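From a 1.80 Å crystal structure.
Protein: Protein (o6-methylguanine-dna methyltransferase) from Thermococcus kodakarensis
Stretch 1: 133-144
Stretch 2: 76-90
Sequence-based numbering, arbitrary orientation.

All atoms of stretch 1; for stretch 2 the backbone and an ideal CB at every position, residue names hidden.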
# COMPACT_ATOMS: atom_id res chain seq x y z
N ASN A 133 -4.78 -4.90 2.17
CA ASN A 133 -4.65 -3.50 1.80
C ASN A 133 -4.44 -3.32 0.31
O ASN A 133 -3.43 -3.77 -0.23
CB ASN A 133 -3.43 -2.94 2.59
CG ASN A 133 -3.14 -1.49 2.27
OD1 ASN A 133 -4.03 -0.77 1.83
ND2 ASN A 133 -1.90 -1.09 2.52
N PRO A 134 -5.36 -2.64 -0.37
CA PRO A 134 -5.21 -2.40 -1.80
C PRO A 134 -4.37 -1.19 -2.09
O PRO A 134 -4.09 -0.81 -3.23
CB PRO A 134 -6.68 -2.19 -2.23
CG PRO A 134 -7.32 -1.54 -1.06
CD PRO A 134 -6.63 -2.10 0.15
N TYR A 135 -3.87 -0.48 -1.03
CA TYR A 135 -3.08 0.70 -1.18
C TYR A 135 -1.70 0.67 -0.48
O TYR A 135 -1.44 1.55 0.37
CB TYR A 135 -3.84 1.91 -0.59
CG TYR A 135 -5.30 2.02 -1.01
CD1 TYR A 135 -6.28 2.11 -0.04
CD2 TYR A 135 -5.67 2.07 -2.35
CE1 TYR A 135 -7.62 2.24 -0.39
CE2 TYR A 135 -7.01 2.18 -2.71
CZ TYR A 135 -7.97 2.26 -1.73
OH TYR A 135 -9.32 2.38 -2.05
N PRO A 136 -0.85 -0.24 -0.85
CA PRO A 136 0.51 -0.30 -0.28
C PRO A 136 1.21 1.01 -0.58
O PRO A 136 0.87 1.80 -1.49
CB PRO A 136 1.17 -1.47 -0.96
CG PRO A 136 0.40 -1.66 -2.23
CD PRO A 136 -1.02 -1.30 -1.88
N ILE A 137 2.25 1.31 0.20
CA ILE A 137 3.04 2.51 0.15
C ILE A 137 2.29 3.68 0.79
O ILE A 137 2.71 4.19 1.85
CB ILE A 137 3.59 2.94 -1.21
CG1 ILE A 137 4.39 1.80 -1.87
CG2 ILE A 137 4.47 4.20 -1.09
CD1 ILE A 137 4.64 2.06 -3.35
N VAL A 138 1.19 4.11 0.22
CA VAL A 138 0.43 5.24 0.73
C VAL A 138 -0.20 4.88 2.08
O VAL A 138 -0.09 5.74 2.97
CB VAL A 138 -0.56 5.76 -0.31
CG1 VAL A 138 0.24 6.12 -1.59
CG2 VAL A 138 -1.58 4.72 -0.67
N VAL A 139 -0.83 3.74 2.21
CA VAL A 139 -1.38 3.31 3.55
C VAL A 139 -0.18 2.50 4.01
O VAL A 139 0.20 1.48 3.39
CB VAL A 139 -2.66 2.48 3.39
CG1 VAL A 139 -2.97 1.71 4.68
CG2 VAL A 139 -3.82 3.41 3.05
N PRO A 140 0.56 3.00 4.99
CA PRO A 140 1.81 2.37 5.36
C PRO A 140 1.83 1.12 6.14
O PRO A 140 2.44 1.07 7.25
CB PRO A 140 2.56 3.56 6.00
CG PRO A 140 1.47 4.22 6.78
CD PRO A 140 0.29 4.22 5.79
N CYS A 141 1.33 0.01 5.56
CA CYS A 141 1.32 -1.27 6.25
C CYS A 141 2.72 -1.85 6.41
O CYS A 141 2.88 -2.75 7.25
CB CYS A 141 0.36 -2.24 5.54
SG CYS A 141 0.92 -2.65 3.88
N HIS A 142 3.72 -1.29 5.75
CA HIS A 142 5.10 -1.77 5.90
C HIS A 142 5.63 -1.32 7.29
O HIS A 142 6.65 -1.88 7.71
CB HIS A 142 6.01 -1.24 4.83
CG HIS A 142 5.98 0.24 4.63
ND1 HIS A 142 4.92 0.86 3.99
CD2 HIS A 142 6.83 1.23 4.96
CE1 HIS A 142 5.12 2.16 3.94
NE2 HIS A 142 6.30 2.41 4.53
N ARG A 143 4.97 -0.36 7.91
CA ARG A 143 5.41 0.11 9.25
C ARG A 143 4.83 -0.76 10.35
O ARG A 143 5.13 -0.52 11.54
CB ARG A 143 4.97 1.57 9.45
CG ARG A 143 5.70 2.49 8.46
CD ARG A 143 5.33 3.96 8.67
NE ARG A 143 5.77 4.67 7.45
CZ ARG A 143 5.23 5.77 6.97
NH1 ARG A 143 4.21 6.39 7.55
NH2 ARG A 143 5.75 6.25 5.82
N VAL A 144 4.04 -1.75 10.01
CA VAL A 144 3.45 -2.65 11.04
C VAL A 144 4.32 -3.90 11.07
O VAL A 144 4.43 -4.61 10.06
CB VAL A 144 2.00 -2.98 10.72
CG1 VAL A 144 1.41 -3.88 11.79
CG2 VAL A 144 1.18 -1.70 10.54
N UNK A 76 3.54 13.59 2.37
CA UNK A 76 3.28 12.73 3.55
C UNK A 76 2.13 11.78 3.23
O UNK A 76 1.27 12.09 2.43
CB UNK A 76 2.95 13.57 4.79
N UNK A 77 2.11 10.62 3.89
CA UNK A 77 1.04 9.65 3.63
C UNK A 77 -0.36 10.18 3.76
O UNK A 77 -1.24 9.94 2.93
CB UNK A 77 1.19 8.46 4.58
N UNK A 78 -0.65 10.91 4.85
CA UNK A 78 -1.99 11.43 5.08
C UNK A 78 -2.49 12.35 3.99
O UNK A 78 -3.70 12.42 3.76
CB UNK A 78 -2.03 12.17 6.42
N UNK A 79 -1.61 13.07 3.30
CA UNK A 79 -2.11 13.96 2.24
C UNK A 79 -2.61 13.19 1.03
O UNK A 79 -3.32 13.77 0.21
CB UNK A 79 -1.01 14.93 1.81
N UNK A 80 -2.31 11.89 0.93
CA UNK A 80 -2.78 11.09 -0.20
C UNK A 80 -4.14 10.48 0.07
O UNK A 80 -4.79 9.99 -0.86
CB UNK A 80 -1.77 9.98 -0.52
N UNK A 81 -4.63 10.51 1.32
CA UNK A 81 -5.92 9.91 1.64
C UNK A 81 -7.07 10.39 0.75
O UNK A 81 -7.90 9.58 0.37
CB UNK A 81 -6.26 10.20 3.10
N UNK A 82 -7.13 11.66 0.40
CA UNK A 82 -8.20 12.19 -0.44
C UNK A 82 -8.23 11.63 -1.86
O UNK A 82 -9.26 11.76 -2.54
CB UNK A 82 -8.07 13.71 -0.51
N UNK A 83 -7.14 11.05 -2.33
CA UNK A 83 -7.10 10.48 -3.67
C UNK A 83 -7.64 9.05 -3.71
O UNK A 83 -7.87 8.52 -4.81
CB UNK A 83 -5.67 10.51 -4.20
N UNK A 84 -7.84 8.42 -2.57
CA UNK A 84 -8.31 7.05 -2.49
C UNK A 84 -9.80 6.88 -2.60
O UNK A 84 -10.56 7.57 -1.91
CB UNK A 84 -7.84 6.43 -1.17
N UNK A 85 -10.27 5.92 -3.41
CA UNK A 85 -11.71 5.75 -3.52
C UNK A 85 -12.33 4.93 -2.41
O UNK A 85 -13.54 5.05 -2.16
CB UNK A 85 -12.04 5.10 -4.86
N UNK A 86 -11.58 4.04 -1.75
CA UNK A 86 -12.07 3.14 -0.74
C UNK A 86 -13.10 2.17 -1.30
O UNK A 86 -13.89 1.59 -0.55
CB UNK A 86 -12.67 3.93 0.42
N UNK A 87 -13.10 1.96 -2.63
CA UNK A 87 -14.02 1.00 -3.21
C UNK A 87 -13.50 -0.40 -2.86
O UNK A 87 -12.28 -0.60 -2.94
CB UNK A 87 -14.15 1.19 -4.72
N UNK A 88 -14.37 -1.30 -2.44
CA UNK A 88 -14.03 -2.65 -2.06
C UNK A 88 -13.30 -2.71 -0.69
O UNK A 88 -12.61 -3.69 -0.44
CB UNK A 88 -13.16 -3.28 -3.15
N UNK A 89 -13.45 -1.69 0.12
CA UNK A 89 -12.78 -1.68 1.46
C UNK A 89 -13.90 -1.67 2.50
O UNK A 89 -14.82 -0.85 2.34
CB UNK A 89 -11.85 -0.48 1.64
N UNK A 90 -13.88 -2.58 3.45
CA UNK A 90 -14.95 -2.61 4.48
C UNK A 90 -14.78 -1.45 5.45
O UNK A 90 -13.71 -0.83 5.58
CB UNK A 90 -14.94 -3.93 5.25

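Position 76 points its CA-to-CB bond away from stretch 1 and meets nothing of it, so stretch 1 sets no preference. The residue is D76, whose carboxylate and carbonyl lie near position 79 at the start of a run of helical backbone angles.

Position 77 is far more constrained. Its CB points toward stretch 1 and lies 3.4 Å from V138 O, an acceptor, and 4.7 Å from R143 NH1, a donor. A short side chain carrying both a donor and an acceptor suits this place; an acid would satisfy the arginine but bring oxygen against the carbonyl. The residue is N77. Its amide splits the work: ND2 donates to V138 O at 2.9 Å, while OD1 accepts from R143 NH1 at 3.2 Å and from R143 NH2 at 3.1 Å, lying at the edge of the guanidinium near its plane, where the N-H bonds point. I137 O is also near, 3.1 Å from N77 ND2, but the angle is too poor for a bond.

Positions 78 and 79 face no part of stretch 1, and small or polar residues are acceptable. They are A78 and S79; the backbone S79 N bonds to D76 O at 3.2 Å.

At position 80 the CB again points toward stretch 1, 4.4 Å from V138 CB. With a branched aliphatic group opposite, a large apolar side chain, aliphatic or aromatic, fits. F80 lays one ring face against V138 CG1, which sits 3.9 Å from the ring centroid and 14° off its normal, a CH-pi contact.

Positions 81, 82 and 83 have no contact with stretch 1 within 4.5 Å, and their backbone angles admit many residues. They are L81, R82 and E83.

Position 84 points its CB at the tyrosine ring, 4.2 Å from Y135 CZ, with V138 and V139 nearby. A branched aliphatic chain would cover the ring and reach the valines. L84 does so: CD2 lies 3.9 Å from the Y135 ring centroid, over one face, while CD1 comes 4.2 Å from V139 CG2.

Position 85 points sideways, its CB 4.8 Å from Y135 OH, so a small polar residue is reasonable. S85 turns its hydroxyl to its own loop, where E87 N donates to S85 OG at 3.0 Å.

Position 86 has positive phi (63°), which glycine or asparagine would adopt easily, and its CB points away. The residue is nevertheless F86. Its N donates to Y135 OH at 2.8 Å, and its ring face receives the edge of Y135, the planes at 83°.

Position 87 points sideways and has wide latitude; it is E87, and a water accepts from Y135 OH at 2.6 Å and donates to E87 O at 2.7 Å. At 88, phi of 74° in a type II turn favours glycine, and G88 is found.

Position 89 points toward P134 and Y135, inviting a compact apolar group. V89 places CG2 3.9 Å from P134 CG. Position 90 is out of reach; T90 caps the following helix.

Stretch 2, residues 76-90: DNASFLRELSFEGVT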
# COMPACT_ATOMS: atom_id res chain seq x y z
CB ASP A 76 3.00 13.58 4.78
CG ASP A 76 1.65 14.23 4.73
OD1 ASP A 76 1.43 15.08 3.83
OD2 ASP A 76 0.78 13.89 5.56
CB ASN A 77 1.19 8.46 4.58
CG ASN A 77 2.53 7.79 4.46
OD1 ASN A 77 3.54 8.22 5.03
ND2 ASN A 77 2.59 6.70 3.69
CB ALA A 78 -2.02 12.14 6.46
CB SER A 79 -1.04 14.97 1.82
OG SER A 79 0.07 14.29 1.27
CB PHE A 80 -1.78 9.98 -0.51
CG PHE A 80 -1.87 9.40 -1.91
CD1 PHE A 80 -1.06 9.90 -2.92
CD2 PHE A 80 -2.73 8.38 -2.21
CE1 PHE A 80 -1.13 9.37 -4.20
CE2 PHE A 80 -2.82 7.84 -3.49
CZ PHE A 80 -2.01 8.35 -4.49
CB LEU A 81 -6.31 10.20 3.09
CG LEU A 81 -6.31 9.17 4.18
CD1 LEU A 81 -5.58 7.88 3.94
CD2 LEU A 81 -5.82 9.81 5.52
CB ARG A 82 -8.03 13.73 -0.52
CG ARG A 82 -6.57 14.09 -0.69
CD ARG A 82 -6.20 14.52 -2.09
NE ARG A 82 -6.13 15.98 -2.22
CZ ARG A 82 -7.10 16.85 -2.00
NH1 ARG A 82 -6.88 18.16 -2.17
NH2 ARG A 82 -8.31 16.47 -1.60
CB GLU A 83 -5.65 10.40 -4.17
CG GLU A 83 -4.82 11.65 -4.02
CD GLU A 83 -5.09 12.68 -5.09
OE1 GLU A 83 -5.98 12.44 -5.94
OE2 GLU A 83 -4.41 13.73 -5.07
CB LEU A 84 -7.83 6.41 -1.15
CG LEU A 84 -6.32 6.50 -0.94
CD1 LEU A 84 -5.93 5.90 0.41
CD2 LEU A 84 -5.55 5.80 -2.06
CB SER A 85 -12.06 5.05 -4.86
OG SER A 85 -11.68 3.68 -4.71
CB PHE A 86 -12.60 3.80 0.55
CG PHE A 86 -11.40 4.31 1.35
CD1 PHE A 86 -11.05 5.63 1.30
CD2 PHE A 86 -10.66 3.39 2.09
CE1 PHE A 86 -9.95 6.11 2.00
CE2 PHE A 86 -9.55 3.88 2.78
CZ PHE A 86 -9.21 5.20 2.74
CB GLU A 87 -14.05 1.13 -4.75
CG GLU A 87 -14.77 2.38 -5.23
CD GLU A 87 -14.71 2.58 -6.74
OE1 GLU A 87 -14.42 1.65 -7.51
OE2 GLU A 87 -14.94 3.70 -7.23
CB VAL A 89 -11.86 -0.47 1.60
CG1 VAL A 89 -11.20 -0.38 3.01
CG2 VAL A 89 -10.72 -0.53 0.58
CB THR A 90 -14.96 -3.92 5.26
OG1 THR A 90 -13.79 -4.02 6.10
CG2 THR A 90 -15.05 -5.16 4.39
O HOH W 1 -10.22 0.79 -3.89
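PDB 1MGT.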